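Local coordinates for protein lytic polysaccharide monooxygenase (Neurospora crassa, PDB 4QI8) that probably uses an active-site copper to cleave cellulose oxidatively, breaking beta-1,4-glucosidic bonds with a reducing agent and an oxygen cosubstrate, at residues P75-Y79 against Y204-P209. Numbering follows the deposited sequence.
Sequences PMQFY and YKNPGP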
ATOM      1  N   PRO A  75       9.372  -5.588  -0.707  1.00  6.50           N
ATOM      2  CA  PRO A  75       9.048  -4.345  -0.004  1.00  7.15           C
ATOM      3  C   PRO A  75       7.577  -4.151   0.351  1.00  6.20           C
ATOM      4  O   PRO A  75       6.683  -4.454  -0.440  1.00  6.42           O
ATOM      5  CB  PRO A  75       9.432  -3.277  -1.026  1.00  6.78           C
ATOM      6  CG  PRO A  75       9.131  -3.933  -2.329  1.00  6.95           C
ATOM      7  CD  PRO A  75       9.582  -5.353  -2.148  1.00  6.33           C
ATOM      8  N   MET A  76       7.353  -3.611   1.546  1.00  5.68           N
ATOM      9  CA  MET A  76       6.112  -2.902   1.833  1.00  6.14           C
ATOM     10  C   MET A  76       6.148  -1.510   1.219  1.00  6.04           C
ATOM     11  O   MET A  76       7.185  -0.830   1.250  1.00  6.84           O
ATOM     12  CB  MET A  76       5.907  -2.724   3.335  1.00  7.11           C
ATOM     13  CG  MET A  76       5.664  -3.993   4.098  1.00  7.93           C
ATOM     14  SD  MET A  76       4.150  -4.870   3.625  1.00  7.93           S
ATOM     15  CE  MET A  76       2.919  -3.643   3.928  1.00 11.27           C
ATOM     16  N   GLN A  77       5.003  -1.059   0.714  1.00  5.84           N
ATOM     17  CA  GLN A  77       4.841   0.324   0.261  1.00  6.33           C
ATOM     18  C   GLN A  77       3.445   0.797   0.659  1.00  5.65           C
ATOM     19  O   GLN A  77       2.499   0.005   0.680  1.00  6.24           O
ATOM     20  CB  GLN A  77       5.059   0.459  -1.253  1.00  6.36           C
ATOM     21  CG  GLN A  77       6.257  -0.326  -1.750  1.00  6.17           C
ATOM     22  CD  GLN A  77       6.770   0.064  -3.126  1.00  6.99           C
ATOM     23  OE1 GLN A  77       7.975   0.024  -3.365  1.00  8.63           O
ATOM     24  NE2 GLN A  77       5.875   0.418  -4.036  1.00  7.75           N
ATOM     25  N   PHE A  78       3.325   2.085   0.971  1.00  6.55           N
ATOM     26  CA  PHE A  78       2.045   2.687   1.337  1.00  6.36           C
ATOM     27  C   PHE A  78       1.802   3.961   0.543  1.00  6.06           C
ATOM     28  O   PHE A  78       2.718   4.764   0.337  1.00  6.71           O
ATOM     29  CB  PHE A  78       1.992   3.018   2.841  1.00  6.95           C
ATOM     30  CG  PHE A  78       2.016   1.810   3.739  1.00  7.31           C
ATOM     31  CD1 PHE A  78       0.849   1.106   4.011  1.00  7.35           C
ATOM     32  CD2 PHE A  78       3.204   1.373   4.311  1.00  8.37           C
ATOM     33  CE1 PHE A  78       0.872   0.005   4.833  1.00  8.43           C
ATOM     34  CE2 PHE A  78       3.224   0.253   5.121  1.00  8.81           C
ATOM     35  CZ  PHE A  78       2.060  -0.428   5.378  1.00  8.84           C
ATOM     36  N   TYR A  79       0.551   4.152   0.130  1.00  6.19           N
ATOM     37  CA  TYR A  79       0.128   5.322  -0.617  1.00  5.96           C
ATOM     38  C   TYR A  79      -1.136   5.897   0.009  1.00  5.91           C
ATOM     39  O   TYR A  79      -1.964   5.162   0.560  1.00  6.80           O
ATOM     40  CB  TYR A  79      -0.214   4.974  -2.058  1.00  6.30           C
ATOM     41  CG  TYR A  79       0.901   4.503  -2.965  1.00  6.41           C
ATOM     42  CD1 TYR A  79       1.458   3.238  -2.840  1.00  6.76           C
ATOM     43  CD2 TYR A  79       1.366   5.322  -4.000  1.00  6.58           C
ATOM     44  CE1 TYR A  79       2.456   2.803  -3.721  1.00  6.79           C
ATOM     45  CE2 TYR A  79       2.336   4.887  -4.884  1.00  7.56           C
ATOM     46  CZ  TYR A  79       2.881   3.642  -4.741  1.00  6.31           C
ATOM     47  OH  TYR A  79       3.832   3.234  -5.640  1.00  7.48           O
ATOM     48  N   TYR A 204      18.163  -1.680  -5.352  1.00 10.54           N
ATOM     49  CA  TYR A 204      16.771  -2.061  -5.570  1.00  8.38           C
ATOM     50  C   TYR A 204      15.956  -0.814  -5.880  1.00  9.34           C
ATOM     51  O   TYR A 204      15.889   0.107  -5.070  1.00 10.44           O
ATOM     52  CB  TYR A 204      16.170  -2.813  -4.359  1.00  8.71           C
ATOM     53  CG  TYR A 204      14.710  -3.123  -4.610  1.00  8.00           C
ATOM     54  CD1 TYR A 204      14.354  -4.074  -5.546  1.00  7.12           C
ATOM     55  CD2 TYR A 204      13.689  -2.429  -3.962  1.00  7.44           C
ATOM     56  CE1 TYR A 204      13.026  -4.333  -5.834  1.00  7.28           C
ATOM     57  CE2 TYR A 204      12.361  -2.675  -4.251  1.00  6.72           C
ATOM     58  CZ  TYR A 204      12.035  -3.625  -5.187  1.00  6.41           C
ATOM     59  OH  TYR A 204      10.716  -3.825  -5.485  1.00  7.24           O
ATOM     60  N   LYS A 205      15.335  -0.787  -7.055  1.00  8.57           N
ATOM     61  CA  LYS A 205      14.524   0.351  -7.449  1.00  8.48           C
ATOM     62  C   LYS A 205      13.050   0.069  -7.168  1.00  8.54           C
ATOM     63  O   LYS A 205      12.376  -0.620  -7.933  1.00  9.24           O
ATOM     64  CB  LYS A 205      14.705   0.636  -8.938  1.00  9.88           C
ATOM     65  CG  LYS A 205      13.952   1.864  -9.433  1.00 13.46           C
ATOM     66  CD  LYS A 205      14.404   3.112  -8.718  1.00 19.57           C
ATOM     67  CE  LYS A 205      13.695   4.353  -9.236  1.00 24.59           C
ATOM     68  NZ  LYS A 205      14.084   5.532  -8.411  1.00 24.16           N
ATOM     69  N   ASN A 206      12.530   0.604  -6.067  1.00  7.76           N
ATOM     70  CA  ASN A 206      11.114   0.419  -5.772  1.00  7.24           C
ATOM     71  C   ASN A 206      10.268   0.907  -6.934  1.00  7.73           C
ATOM     72  O   ASN A 206      10.539   1.968  -7.493  1.00  8.19           O
ATOM     73  CB  ASN A 206      10.700   1.231  -4.553  1.00  7.67           C
ATOM     74  CG  ASN A 206      11.411   0.801  -3.301  1.00  7.46           C
ATOM     75  OD1 ASN A 206      12.553   1.192  -3.060  1.00  8.52           O
ATOM     76  ND2 ASN A 206      10.748  -0.020  -2.491  1.00  7.21           N
ATOM     77  N   PRO A 207       9.194   0.183  -7.267  1.00  7.11           N
ATOM     78  CA  PRO A 207       8.312   0.694  -8.311  1.00  7.46           C
ATOM     79  C   PRO A 207       7.477   1.852  -7.786  1.00  7.31           C
ATOM     80  O   PRO A 207       7.252   2.011  -6.579  1.00  7.20           O
ATOM     81  CB  PRO A 207       7.454  -0.524  -8.669  1.00  8.05           C
ATOM     82  CG  PRO A 207       7.372  -1.278  -7.401  1.00  8.39           C
ATOM     83  CD  PRO A 207       8.721  -1.104  -6.739  1.00  7.28           C
ATOM     84  N   GLY A 208       7.035   2.674  -8.723  1.00  7.17           N
ATOM     85  CA  GLY A 208       6.197   3.804  -8.409  1.00  6.64           C
ATOM     86  C   GLY A 208       6.967   5.098  -8.212  1.00  7.25           C
ATOM     87  O   GLY A 208       8.187   5.164  -8.384  1.00  8.19           O
ATOM     88  N   PRO A 209       6.245   6.142  -7.811  1.00  7.02           N
ATOM     89  CA  PRO A 209       6.808   7.483  -7.683  1.00  8.22           C
ATOM     90  C   PRO A 209       7.681   7.622  -6.459  1.00  8.00           C
ATOM     91  O   PRO A 209       7.765   6.726  -5.623  1.00  8.41           O
ATOM     92  CB  PRO A 209       5.563   8.360  -7.574  1.00  8.31           C
ATOM     93  CG  PRO A 209       4.551   7.466  -6.911  1.00  8.24           C
ATOM     94  CD  PRO A 209       4.800   6.115  -7.511  1.00  8.29           C
TER
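In the immunoglobulin-like beta-sandwich of this AA9 monooxygenase, the C-terminal loop 204-209 runs across the outer face of the larger sheet, along the start of strand 76-82. The two segments point almost the same way, 7° apart end to end, but their backbones stay well separated (CA of Pro75 to CA of Asn206, 7.8 Å), so side chains fill the gap. An alternation that begins with Pro75, immediately before the strand, sorts them: Pro75, Gln77 and Tyr79 point toward the loop, while Met76 and Phe78 point into the sandwich, onto Phe123 of the opposing sheet.

Polar contacts centre on the Gln77 amide. It accepts a hydrogen bond from Asn206 and gives a weak one to the carbonyl of Pro207, thus gripping two consecutive loop residues. Gln77 NE2 also bonds Glu141 on the neighbouring strand, and Asn206 is held further by Gln106 at OD1 and by the Glu105 carbonyl at ND2.

Apolar packing lies at both ends. Pro75 CG approaches Tyr204 OH to 3.5 Å and Tyr204 CE2 to 4.0 Å. At the other end, the edge of the Tyr79 ring meets the Pro209 ring (Tyr79 CE2 to Pro209 CD, 3.8 Å). The Tyr204 hydroxyl is hydrogen-bonded to the Gly191 carbonyl, the Tyr79 hydroxyl to that of Tyr185. Gly208 leaves space here, since a CB on it would collide with Tyr79 OH.

None of these residues binds the metal; the contact packs loop against sheet. The Pro75 side chain lies about 9 Å from that of the copper ligand His72 and about 13 Å from the copper. The shortest link between the segments is Asn206 ND2 to Gln77 OE1, 2.9 Å.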